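PDB 3D3U: 4-hydroxybutyrate CoA-transferase from Porphyromonas gingivalis, which probably transfers coenzyme A between acyl-CoA thioesters and carboxylate acceptors such as acetate or 4-hydroxybutyrate. Local coordinates for residues A[359-365]-A[413-418]; A[318-322]-A[381-385]; A[196-200]-A[219-224]; A[225-229]-A[247-253]. One frame throughout, in Å; residues are numbered along the deposited sequence.

In the fold
Along the chain contact 3 comes first, then contact 4; the segments of contacts 2 and 1 follow and alternate. Contacts 3 and 4 share helix 219-226, and their centres are about 13 Å apart. They touch through D222 and R247 and through G200 and A227. Contacts 1 and 2 lie within the C-terminal acetyl-CoA hydrolase/transferase region, with centres about 20 Å apart. Contacts 2 and 4 are the farthest pair, about 32 Å between centres. Contacts 3 and 4 thus pack the helices of successive crossovers on the large mixed sheet, while contacts 1 and 2 join loops by strand 388-391 of the same sheet.

Contact 1 of 4, residues A[359-365]-A[413-418]; sequences STAKKGT and IAHPDF
T360 CG2 points in between H415 and F418. It lies 3.7 Å from H415 CB and 4.0 Å from F418 CE1, and it meets the phenyl ring at the edge. This methyl stands anti to the carbonyl carbon of T360, which directs it to the 413-418 loop. S359 comes in beside it, with OG 3.7 Å from H415 CB. The imidazole itself swings away, because CG is anti to the backbone N (chi1 -178°). P416 CD lies over one face of that ring. NE2 of H415 makes a weak, bent hydrogen bond of 3.0 Å to D417 OD1. F418 turns its rim to the hairpin of strands 360-361 and 366-367, and CZ lies 3.3 Å from T365 O, near the ring plane. D417 CB lies over one face of this ring, toward its rim. The contact therefore joins the hairpin to the connection between helices 403-413 and 418-427. S359 OG bonds to E392, and H415 NE2 has its weak bond within its own loop. What crosses is methyl and ring-edge packing, with the edge of F418 facing T365 O.

Contact 2 of 4, residues A[318-322]-A[381-385]; sequences LMGQA and TGRNE
R383 meets the backbone of M319 and G320. Its CB lies 3.1 Å from M319 O. Its CA gives a CA-H...O contact to G320 O, 3.3 Å long with an angle of 155° at the hydrogen. The two segments come close here, with G320 CA and R383 CA 4.4 Å apart, and G320 has no side chain to hold them off. Q321 runs alongside G382 and R383. Its CG is 3.5 Å from R383 N, and its extended chain carries the amide beside G382 and the R383 side chain. The R383 chain leaves CB between the backbone N and the carbonyl carbon (chi1 79°) and bends again at the next bond. This brings the guanidinium back over the 318-322 loop, where NH2 lies 4.0 Å from M319 CG. At the far end T381 CG2 packs 3.6 Å from A322 O.

Farther out, D317 OD1 takes weak hydrogen bonds from three successive backbone N atoms, those of M319, G320 and Q321, which probably helps to hold the loop.

The contact lies at the surface, between a loop that leaves strand 316-317 and one that leads into strand 388-391 of the mixed sheet. Helix 403-413 borders it: M319 touches L403 and R383 touches R406. L318 touches T411 of this helix and L422 of helix 418-427.

Contact 3 of 4, residues A[196-200]-A[219-224]; sequences ELRIG and GIPDAV
E196 reaches from helix 194-204 to the first turn of helix 219-226, where it meets G219. Its CB already points toward the partner helix. CG stands anti to the carbonyl carbon (chi1 -81°), and the chain then runs on extended. CD comes 3.7 Å from G219 CA. OE1 goes farther and lies 3.2 Å from the same G219 CA. OE2, the other branch, lies 4.1 Å from G219 CA and 4.2 Å from I220 CD1. The backbone of E196 takes part too, since its O is 3.4 Å from A223 CB.

A223 CB sits in the middle of the interface. L197 CD1 meets it from one side, as this leucine begins by pointing away and bends back with its tip. G200 CA lies 3.9 Å from it. G200 CA is also only 3.9 Å from V224 CA, so the backbones touch where G200 has no side chain. The short axis segments pass at 7.6 Å and cross at -51°. I199 CD1 packs on I220 CG1, and both side chains also touch A356 of strand 352-356.

The helices flank strand 212-215 in sequence, and helix 219-226 then leads to the adjacent parallel strand 235-237, a beta-alpha-beta crossover as in Rossmann-like domains. Between the helices the contact is mostly apolar, with small residues at the crossing. The one charged group lies beside the N-terminal turn of helix 219-226, where the helix dipole would probably stabilise a negative carboxylate.

Contact 4 of 4, residues A[225-229]-A[247-253]; sequences LRALE and RMIRKGI
Two arginines from neighbouring helices stack guanidinium on guanidinium here: R226 lies flat on R247. Their CZ atoms are 3.3 Å apart and the planes differ by 15°, although the side chains cross at about a right angle. The helices, 219-226 and 243-251, belong to successive beta-alpha-beta units. The first links strands 212-215 and 235-237, and the second leads on to strand 266-268, all parallel in one sheet.

E229 lies beside the stacked pair. R226 NH1 makes a salt bridge of 3.0 Å to E229 OE1. The N-H points at the oxygen at 163°, near the guanidinium plane, and meets it almost along its C-O axis. K251 NZ joins as a long salt bridge, 3.8 Å from the same E229 OE1, so R226, E229 and K251 form a network. R247 lies near too, but E229 OE1 is well out of its guanidinium plane, so only charge acts between them. R247 NH2 also has a weak, long ion pair with D222. E229, and more weakly D222, probably offset part of the repulsion between the cations.

Beside the charged groups, M248 and I253 pack on side chains and backbone of 225-229. G252 follows the 243-251 helix, and its positive phi (95°) turns the chain so that I253 comes back toward L228 and E229. I253 CG2 lies 3.8 Å from L228 O. M248 bends at its second torsion and reaches across to L225. Its CE lies 3.8 Å from L225 CB and 3.2 Å from L225 O.

Contact 1 of 4, residues A[359-365]-A[413-418]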
loop_
_atom_site.group_PDB
_atom_site.type_symbol
_atom_site.label_atom_id
_atom_site.label_comp_id
_atom_site.label_asym_id
_atom_site.label_seq_id
_atom_site.Cartn_x
_atom_site.Cartn_y
_atom_site.Cartn_z
ATOM N N SER A 359 -7.871 -20.011 -8.955
ATOM C CA SER A 359 -9.153 -20.282 -9.527
ATOM C C SER A 359 -10.220 -20.757 -8.518
ATOM O O SER A 359 -11.415 -20.818 -8.863
ATOM C CB SER A 359 -9.009 -21.221 -10.733
ATOM O OG SER A 359 -8.372 -22.492 -10.444
ATOM N N THR A 360 -9.841 -21.085 -7.274
ATOM C CA THR A 360 -10.881 -21.421 -6.223
ATOM C C THR A 360 -10.737 -20.881 -4.808
ATOM O O THR A 360 -9.825 -20.157 -4.521
ATOM C CB THR A 360 -11.063 -22.885 -6.080
ATOM O OG1 THR A 360 -9.798 -23.513 -5.907
ATOM C CG2 THR A 360 -11.583 -23.456 -7.365
ATOM N N ALA A 361 -11.673 -21.251 -3.939
ATOM C CA ALA A 361 -11.617 -20.892 -2.518
ATOM C C ALA A 361 -12.200 -22.007 -1.645
ATOM O O ALA A 361 -12.876 -22.897 -2.153
ATOM C CB ALA A 361 -12.353 -19.616 -2.280
ATOM N N LYS A 362 -11.923 -21.955 -0.333
ATOM C CA LYS A 362 -12.395 -22.972 0.629
ATOM C C LYS A 362 -12.007 -24.388 0.145
ATOM O O LYS A 362 -12.883 -25.228 -0.001
ATOM C CB LYS A 362 -13.930 -22.838 0.817
ATOM C CG LYS A 362 -14.632 -23.855 1.855
ATOM C CD LYS A 362 -16.173 -24.297 1.561
ATOM C CE LYS A 362 -17.039 -24.509 2.826
ATOM N NZ LYS A 362 -18.221 -25.343 2.393
ATOM N N LYS A 363 -10.713 -24.637 -0.120
ATOM C CA LYS A 363 -10.258 -25.914 -0.767
ATOM C C LYS A 363 -11.004 -26.381 -2.069
ATOM O O LYS A 363 -11.290 -27.591 -2.248
ATOM C CB LYS A 363 -10.170 -27.112 0.215
ATOM C CG LYS A 363 -9.503 -28.427 -0.416
ATOM C CD LYS A 363 -10.253 -29.743 -0.031
ATOM C CE LYS A 363 -9.345 -30.986 -0.137
ATOM N NZ LYS A 363 -9.820 -31.979 0.902
ATOM N N GLY A 364 -11.276 -25.450 -2.989
ATOM C CA GLY A 364 -11.770 -25.834 -4.312
ATOM C C GLY A 364 -13.258 -26.049 -4.282
ATOM O O GLY A 364 -13.818 -26.597 -5.225
ATOM N N THR A 365 -13.921 -25.638 -3.199
ATOM C CA THR A 365 -15.374 -25.748 -3.163
ATOM C C THR A 365 -15.952 -24.611 -3.985
ATOM O O THR A 365 -17.036 -24.717 -4.552
ATOM C CB THR A 365 -15.958 -25.616 -1.745
ATOM O OG1 THR A 365 -14.936 -25.334 -0.777
ATOM C CG2 THR A 365 -16.759 -26.895 -1.321
ATOM N N ILE A 413 -9.483 -20.751 -18.149
ATOM C CA ILE A 413 -8.541 -20.796 -17.000
ATOM C C ILE A 413 -9.125 -21.008 -15.563
ATOM O O ILE A 413 -8.373 -21.003 -14.533
ATOM C CB ILE A 413 -7.728 -19.544 -16.944
ATOM C CG1 ILE A 413 -8.568 -18.436 -16.396
ATOM C CG2 ILE A 413 -7.162 -19.270 -18.315
ATOM C CD1 ILE A 413 -7.818 -17.276 -16.193
ATOM N N ALA A 414 -10.448 -21.163 -15.517
ATOM C CA ALA A 414 -11.154 -21.624 -14.353
ATOM C C ALA A 414 -10.745 -23.027 -13.908
ATOM O O ALA A 414 -10.200 -23.841 -14.672
ATOM C CB ALA A 414 -12.696 -21.636 -14.666
ATOM N N HIS A 415 -11.131 -23.358 -12.680
ATOM C CA HIS A 415 -10.854 -24.680 -12.236
ATOM C C HIS A 415 -11.685 -25.560 -13.100
ATOM O O HIS A 415 -12.820 -25.193 -13.479
ATOM C CB HIS A 415 -11.168 -24.870 -10.762
ATOM C CG HIS A 415 -10.850 -26.244 -10.270
ATOM N ND1 HIS A 415 -9.593 -26.610 -9.828
ATOM C CD2 HIS A 415 -11.608 -27.374 -10.241
ATOM C CE1 HIS A 415 -9.593 -27.892 -9.527
ATOM N NE2 HIS A 415 -10.796 -28.387 -9.797
ATOM N N PRO A 416 -11.096 -26.735 -13.409
ATOM C CA PRO A 416 -11.759 -27.797 -14.185
ATOM C C PRO A 416 -13.132 -28.267 -13.680
ATOM O O PRO A 416 -14.010 -28.646 -14.503
ATOM C CB PRO A 416 -10.723 -28.941 -14.136
ATOM C CG PRO A 416 -9.434 -28.300 -13.935
ATOM C CD PRO A 416 -9.716 -27.168 -13.033
ATOM N N ASP A 417 -13.354 -28.295 -12.368
ATOM C CA ASP A 417 -14.717 -28.797 -11.920
ATOM C C ASP A 417 -15.814 -27.907 -12.479
ATOM O O ASP A 417 -16.825 -28.345 -13.022
ATOM C CB ASP A 417 -14.876 -28.779 -10.402
ATOM C CG ASP A 417 -13.849 -29.622 -9.684
ATOM O OD1 ASP A 417 -13.047 -30.302 -10.344
ATOM O OD2 ASP A 417 -13.765 -29.607 -8.433
ATOM N N PHE A 418 -15.502 -26.626 -12.362
ATOM C CA PHE A 418 -16.358 -25.540 -12.655
ATOM C C PHE A 418 -16.558 -25.187 -14.108
ATOM O O PHE A 418 -17.628 -24.673 -14.446
ATOM C CB PHE A 418 -15.785 -24.407 -11.881
ATOM C CG PHE A 418 -16.001 -24.587 -10.466
ATOM C CD1 PHE A 418 -15.120 -24.108 -9.543
ATOM C CD2 PHE A 418 -17.096 -25.332 -10.054
ATOM C CE1 PHE A 418 -15.375 -24.306 -8.218
ATOM C CE2 PHE A 418 -17.354 -25.549 -8.749
ATOM C CZ PHE A 418 -16.537 -25.062 -7.823
#

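Contact 2 of 4, residues A[318-322]-A[381-385]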
loop_
_atom_site.group_PDB
_atom_site.type_symbol
_atom_site.label_atom_id
_atom_site.label_comp_id
_atom_site.label_asym_id
_atom_site.label_seq_id
_atom_site.Cartn_x
_atom_site.Cartn_y
_atom_site.Cartn_z
ATOM N N LEU A 318 -18.127 -13.852 -15.599
ATOM C CA LEU A 318 -17.975 -14.243 -17.011
ATOM C C LEU A 318 -17.813 -13.089 -18.024
ATOM O O LEU A 318 -17.823 -13.329 -19.240
ATOM C CB LEU A 318 -19.137 -15.143 -17.438
ATOM C CG LEU A 318 -19.163 -16.580 -16.908
ATOM C CD1 LEU A 318 -20.246 -17.403 -17.636
ATOM C CD2 LEU A 318 -17.806 -17.239 -17.032
ATOM N N MET A 319 -17.601 -11.874 -17.507
ATOM C CA MET A 319 -17.718 -10.631 -18.246
ATOM C C MET A 319 -16.529 -9.697 -18.001
ATOM O O MET A 319 -16.258 -8.800 -18.795
ATOM C CB MET A 319 -18.932 -9.921 -17.748
ATOM C CG MET A 319 -19.447 -8.902 -18.680
ATOM S SD MET A 319 -21.141 -9.419 -19.082
ATOM C CE MET A 319 -21.915 -10.083 -17.539
ATOM N N GLY A 320 -15.836 -9.855 -16.891
ATOM C CA GLY A 320 -14.646 -9.056 -16.733
ATOM C C GLY A 320 -14.731 -8.108 -15.575
ATOM O O GLY A 320 -14.132 -7.031 -15.569
ATOM N N GLN A 321 -15.457 -8.547 -14.570
ATOM C CA GLN A 321 -15.870 -7.675 -13.562
ATOM C C GLN A 321 -15.575 -8.248 -12.165
ATOM O O GLN A 321 -16.008 -9.378 -11.844
ATOM C CB GLN A 321 -17.330 -7.428 -13.835
ATOM C CG GLN A 321 -17.529 -6.936 -15.244
ATOM C CD GLN A 321 -18.944 -6.378 -15.494
ATOM O OE1 GLN A 321 -19.922 -6.983 -15.041
ATOM N NE2 GLN A 321 -19.056 -5.234 -16.228
ATOM N N ALA A 322 -14.839 -7.467 -11.355
ATOM C CA ALA A 322 -14.367 -7.858 -10.018
ATOM C C ALA A 322 -15.353 -7.464 -8.982
ATOM O O ALA A 322 -15.541 -6.279 -8.838
ATOM C CB ALA A 322 -13.038 -7.158 -9.729
ATOM N N THR A 381 -17.496 -0.919 -11.321
ATOM C CA THR A 381 -16.247 -1.624 -11.678
ATOM C C THR A 381 -16.274 -2.548 -12.928
ATOM O O THR A 381 -15.495 -3.499 -13.013
ATOM C CB THR A 381 -15.645 -2.336 -10.443
ATOM O OG1 THR A 381 -14.686 -3.338 -10.894
ATOM C CG2 THR A 381 -16.798 -3.009 -9.539
ATOM N N GLY A 382 -17.170 -2.196 -13.874
ATOM C CA GLY A 382 -17.381 -2.813 -15.197
ATOM C C GLY A 382 -16.145 -3.007 -16.071
ATOM O O GLY A 382 -15.213 -2.189 -16.011
ATOM N N ARG A 383 -16.186 -4.108 -16.879
ATOM C CA ARG A 383 -15.119 -4.790 -17.802
ATOM C C ARG A 383 -13.977 -4.075 -18.581
ATOM O O ARG A 383 -12.850 -4.581 -18.484
ATOM C CB ARG A 383 -15.777 -5.774 -18.817
ATOM C CG ARG A 383 -16.424 -5.095 -20.060
ATOM C CD ARG A 383 -17.401 -3.987 -19.670
ATOM N NE ARG A 383 -18.478 -3.813 -20.627
ATOM C CZ ARG A 383 -19.694 -4.318 -20.472
ATOM N NH1 ARG A 383 -20.631 -4.118 -21.405
ATOM N NH2 ARG A 383 -19.959 -5.039 -19.381
ATOM N N ASN A 384 -14.295 -3.035 -19.407
ATOM C CA ASN A 384 -13.383 -1.965 -19.974
ATOM C C ASN A 384 -12.382 -1.376 -18.963
ATOM O O ASN A 384 -12.174 -0.136 -18.883
ATOM C CB ASN A 384 -14.256 -0.804 -20.400
ATOM C CG ASN A 384 -15.491 -0.682 -19.520
ATOM O OD1 ASN A 384 -15.409 -0.441 -18.310
ATOM N ND2 ASN A 384 -16.651 -0.907 -20.137
ATOM N N GLU A 385 -11.833 -2.314 -18.173
ATOM C CA GLU A 385 -10.919 -2.165 -17.038
ATOM C C GLU A 385 -9.580 -2.995 -17.339
ATOM O O GLU A 385 -8.545 -2.380 -17.683
ATOM C CB GLU A 385 -11.654 -2.543 -15.707
ATOM C CG GLU A 385 -12.076 -1.413 -14.758
ATOM C CD GLU A 385 -12.418 -0.054 -15.416
ATOM O OE1 GLU A 385 -12.906 -0.074 -16.577
ATOM O OE2 GLU A 385 -12.224 1.053 -14.755
#

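Contact 3 of 4, residues A[196-200]-A[219-224]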
loop_
_atom_site.group_PDB
_atom_site.type_symbol
_atom_site.label_atom_id
_atom_site.label_comp_id
_atom_site.label_asym_id
_atom_site.label_seq_id
_atom_site.Cartn_x
_atom_site.Cartn_y
_atom_site.Cartn_z
ATOM N N GLU A 196 0.188 -20.974 -6.167
ATOM C CA GLU A 196 0.563 -19.587 -6.318
ATOM C C GLU A 196 1.715 -19.324 -7.294
ATOM O O GLU A 196 1.671 -18.420 -8.119
ATOM C CB GLU A 196 0.874 -19.026 -4.970
ATOM C CG GLU A 196 -0.427 -18.681 -4.309
ATOM C CD GLU A 196 -0.262 -18.178 -2.918
ATOM O OE1 GLU A 196 0.899 -18.236 -2.432
ATOM O OE2 GLU A 196 -1.310 -17.718 -2.350
ATOM N N LEU A 197 2.725 -20.172 -7.175
ATOM C CA LEU A 197 3.869 -20.181 -8.027
ATOM C C LEU A 197 3.496 -20.329 -9.478
ATOM O O LEU A 197 3.997 -19.582 -10.288
ATOM C CB LEU A 197 4.787 -21.309 -7.568
ATOM C CG LEU A 197 6.115 -20.721 -7.057
ATOM C CD1 LEU A 197 6.029 -19.265 -6.435
ATOM C CD2 LEU A 197 6.801 -21.685 -6.101
ATOM N N ARG A 198 2.645 -21.288 -9.832
ATOM C CA ARG A 198 2.253 -21.386 -11.247
ATOM C C ARG A 198 1.624 -20.063 -11.649
ATOM O O ARG A 198 1.874 -19.600 -12.763
ATOM C CB ARG A 198 1.338 -22.575 -11.561
ATOM C CG ARG A 198 2.116 -23.861 -11.864
ATOM C CD ARG A 198 1.576 -25.084 -11.078
ATOM N NE ARG A 198 0.337 -25.665 -11.670
ATOM C CZ ARG A 198 -0.572 -26.486 -11.071
ATOM N NH1 ARG A 198 -0.439 -26.862 -9.784
ATOM N NH2 ARG A 198 -1.635 -26.897 -11.783
ATOM N N ILE A 199 0.861 -19.414 -10.744
ATOM C CA ILE A 199 0.251 -18.124 -11.099
ATOM C C ILE A 199 1.379 -17.191 -11.512
ATOM O O ILE A 199 1.430 -16.734 -12.657
ATOM C CB ILE A 199 -0.724 -17.545 -9.965
ATOM C CG1 ILE A 199 -1.764 -18.584 -9.531
ATOM C CG2 ILE A 199 -1.505 -16.301 -10.404
ATOM C CD1 ILE A 199 -2.666 -18.037 -8.478
ATOM N N GLY A 200 2.302 -16.967 -10.578
ATOM C CA GLY A 200 3.553 -16.274 -10.822
ATOM C C GLY A 200 4.129 -16.594 -12.170
ATOM O O GLY A 200 4.471 -15.712 -12.910
ATOM N N GLY A 219 1.682 -14.198 -1.189
ATOM C CA GLY A 219 1.926 -15.269 -2.125
ATOM C C GLY A 219 2.062 -14.868 -3.612
ATOM O O GLY A 219 3.169 -15.071 -4.216
ATOM N N ILE A 220 0.975 -14.327 -4.220
ATOM C CA ILE A 220 1.020 -14.018 -5.649
ATOM C C ILE A 220 2.244 -13.107 -6.027
ATOM O O ILE A 220 3.116 -13.532 -6.854
ATOM C CB ILE A 220 -0.314 -13.507 -6.156
ATOM C CG1 ILE A 220 -1.307 -14.669 -6.281
ATOM C CG2 ILE A 220 -0.172 -12.914 -7.504
ATOM C CD1 ILE A 220 -2.411 -14.695 -5.121
ATOM N N PRO A 221 2.338 -11.897 -5.436
ATOM C CA PRO A 221 3.515 -11.037 -5.620
ATOM C C PRO A 221 4.885 -11.692 -5.454
ATOM O O PRO A 221 5.779 -11.518 -6.324
ATOM C CB PRO A 221 3.291 -9.930 -4.601
ATOM C CG PRO A 221 1.826 -9.719 -4.698
ATOM C CD PRO A 221 1.288 -11.196 -4.649
ATOM N N ASP A 222 5.067 -12.441 -4.380
ATOM C CA ASP A 222 6.330 -13.088 -4.168
ATOM C C ASP A 222 6.484 -14.174 -5.169
ATOM O O ASP A 222 7.591 -14.519 -5.487
ATOM C CB ASP A 222 6.424 -13.682 -2.777
ATOM C CG ASP A 222 7.797 -14.194 -2.455
ATOM O OD1 ASP A 222 8.678 -13.406 -2.036
ATOM O OD2 ASP A 222 8.095 -15.404 -2.603
ATOM N N ALA A 223 5.392 -14.723 -5.678
ATOM C CA ALA A 223 5.493 -15.747 -6.726
ATOM C C ALA A 223 5.982 -15.072 -7.967
ATOM O O ALA A 223 6.870 -15.641 -8.665
ATOM C CB ALA A 223 4.165 -16.442 -7.004
ATOM N N VAL A 224 5.450 -13.861 -8.219
ATOM C CA VAL A 224 5.670 -13.224 -9.502
ATOM C C VAL A 224 7.108 -12.908 -9.588
ATOM O O VAL A 224 7.718 -13.123 -10.628
ATOM C CB VAL A 224 5.073 -11.873 -9.628
ATOM C CG1 VAL A 224 5.299 -11.368 -11.053
ATOM C CG2 VAL A 224 3.658 -11.889 -9.287
#

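Contact 4 of 4, residues A[225-229]-A[247-253]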
loop_
_atom_site.group_PDB
_atom_site.type_symbol
_atom_site.label_atom_id
_atom_site.label_comp_id
_atom_site.label_asym_id
_atom_site.label_seq_id
_atom_site.Cartn_x
_atom_site.Cartn_y
_atom_site.Cartn_z
ATOM N N LEU A 225 7.651 -12.338 -8.513
ATOM C CA LEU A 225 9.035 -11.963 -8.491
ATOM C C LEU A 225 9.918 -13.206 -8.562
ATOM O O LEU A 225 10.941 -13.153 -9.187
ATOM C CB LEU A 225 9.300 -11.244 -7.207
ATOM C CG LEU A 225 9.389 -9.743 -7.055
ATOM C CD1 LEU A 225 8.597 -9.120 -8.194
ATOM C CD2 LEU A 225 8.817 -9.615 -5.643
ATOM N N ARG A 226 9.510 -14.340 -7.960
ATOM C CA ARG A 226 10.214 -15.620 -8.189
ATOM C C ARG A 226 10.267 -15.951 -9.664
ATOM O O ARG A 226 11.351 -16.213 -10.186
ATOM C CB ARG A 226 9.675 -16.790 -7.387
ATOM C CG ARG A 226 10.228 -16.953 -5.945
ATOM C CD ARG A 226 11.768 -16.753 -5.745
ATOM N NE ARG A 226 12.003 -16.698 -4.297
ATOM C CZ ARG A 226 13.170 -16.505 -3.612
ATOM N NH1 ARG A 226 14.358 -16.284 -4.195
ATOM N NH2 ARG A 226 13.116 -16.540 -2.286
ATOM N N ALA A 227 9.135 -15.885 -10.382
ATOM C CA ALA A 227 9.104 -16.145 -11.858
ATOM C C ALA A 227 9.998 -15.176 -12.657
ATOM O O ALA A 227 10.246 -15.371 -13.838
ATOM C CB ALA A 227 7.630 -16.100 -12.379
ATOM N N LEU A 228 10.472 -14.090 -12.069
ATOM C CA LEU A 228 11.125 -13.062 -12.942
ATOM C C LEU A 228 12.667 -13.077 -12.777
ATOM O O LEU A 228 13.360 -12.112 -13.161
ATOM C CB LEU A 228 10.523 -11.655 -12.655
ATOM C CG LEU A 228 9.042 -11.449 -13.014
ATOM C CD1 LEU A 228 8.343 -10.600 -12.037
ATOM C CD2 LEU A 228 8.777 -10.905 -14.417
ATOM N N GLU A 229 13.171 -14.139 -12.145
ATOM C CA GLU A 229 14.583 -14.202 -11.875
ATOM C C GLU A 229 15.442 -14.294 -13.168
ATOM O O GLU A 229 16.611 -13.914 -13.142
ATOM C CB GLU A 229 14.948 -15.271 -10.796
ATOM C CG GLU A 229 14.177 -15.152 -9.469
ATOM C CD GLU A 229 14.858 -15.836 -8.301
ATOM O OE1 GLU A 229 14.441 -15.629 -7.105
ATOM O OE2 GLU A 229 15.848 -16.530 -8.569
ATOM N N ARG A 247 15.126 -8.429 -2.364
ATOM C CA ARG A 247 15.690 -9.620 -2.856
ATOM C C ARG A 247 16.104 -9.418 -4.362
ATOM O O ARG A 247 17.183 -9.832 -4.839
ATOM C CB ARG A 247 14.591 -10.715 -2.685
ATOM C CG ARG A 247 15.120 -12.058 -2.240
ATOM C CD ARG A 247 14.782 -13.275 -3.170
ATOM N NE ARG A 247 13.525 -13.154 -3.940
ATOM C CZ ARG A 247 12.353 -13.334 -3.402
ATOM N NH1 ARG A 247 12.288 -13.641 -2.111
ATOM N NH2 ARG A 247 11.258 -13.202 -4.123
ATOM N N MET A 248 15.224 -8.803 -5.126
ATOM C CA MET A 248 15.509 -8.719 -6.488
ATOM C C MET A 248 16.399 -7.528 -6.732
ATOM O O MET A 248 17.169 -7.514 -7.698
ATOM C CB MET A 248 14.221 -8.497 -7.189
ATOM C CG MET A 248 13.296 -9.559 -6.967
ATOM S SD MET A 248 13.657 -10.963 -8.038
ATOM C CE MET A 248 12.933 -12.216 -6.842
ATOM N N ILE A 249 16.274 -6.493 -5.908
ATOM C CA ILE A 249 17.165 -5.385 -6.057
ATOM C C ILE A 249 18.506 -5.992 -5.820
ATOM O O ILE A 249 19.367 -5.872 -6.659
ATOM C CB ILE A 249 16.879 -4.283 -5.088
ATOM C CG1 ILE A 249 15.529 -3.665 -5.440
ATOM C CG2 ILE A 249 18.097 -3.269 -5.128
ATOM C CD1 ILE A 249 15.001 -2.672 -4.445
ATOM N N ARG A 250 18.614 -6.712 -4.714
ATOM C CA ARG A 250 19.787 -7.504 -4.374
ATOM C C ARG A 250 20.360 -8.368 -5.518
ATOM O O ARG A 250 21.535 -8.308 -5.774
ATOM C CB ARG A 250 19.476 -8.396 -3.189
ATOM C CG ARG A 250 20.451 -8.269 -2.128
ATOM C CD ARG A 250 20.075 -7.256 -1.133
ATOM N NE ARG A 250 19.606 -7.879 0.082
ATOM C CZ ARG A 250 19.958 -7.500 1.316
ATOM N NH1 ARG A 250 20.821 -6.471 1.510
ATOM N NH2 ARG A 250 19.441 -8.164 2.359
ATOM N N LYS A 251 19.552 -9.158 -6.230
ATOM C CA LYS A 251 20.092 -10.041 -7.271
ATOM C C LYS A 251 20.487 -9.236 -8.482
ATOM O O LYS A 251 20.997 -9.775 -9.404
ATOM C CB LYS A 251 19.079 -11.122 -7.672
ATOM C CG LYS A 251 18.733 -12.197 -6.611
ATOM C CD LYS A 251 17.280 -12.723 -6.793
ATOM C CE LYS A 251 17.076 -14.237 -6.600
ATOM N NZ LYS A 251 17.709 -14.716 -5.344
ATOM N N GLY A 252 20.241 -7.943 -8.528
ATOM C CA GLY A 252 20.569 -7.192 -9.780
ATOM C C GLY A 252 19.416 -7.012 -10.797
ATOM O O GLY A 252 19.505 -6.207 -11.716
ATOM N N ILE A 253 18.317 -7.739 -10.620
ATOM C CA ILE A 253 17.148 -7.620 -11.471
ATOM C C ILE A 253 16.360 -6.325 -11.344
ATOM O O ILE A 253 16.030 -5.730 -12.367
ATOM C CB ILE A 253 16.270 -8.844 -11.300
ATOM C CG1 ILE A 253 17.102 -10.095 -11.618
ATOM C CG2 ILE A 253 15.085 -8.821 -12.205
ATOM C CD1 ILE A 253 18.002 -10.086 -12.995
#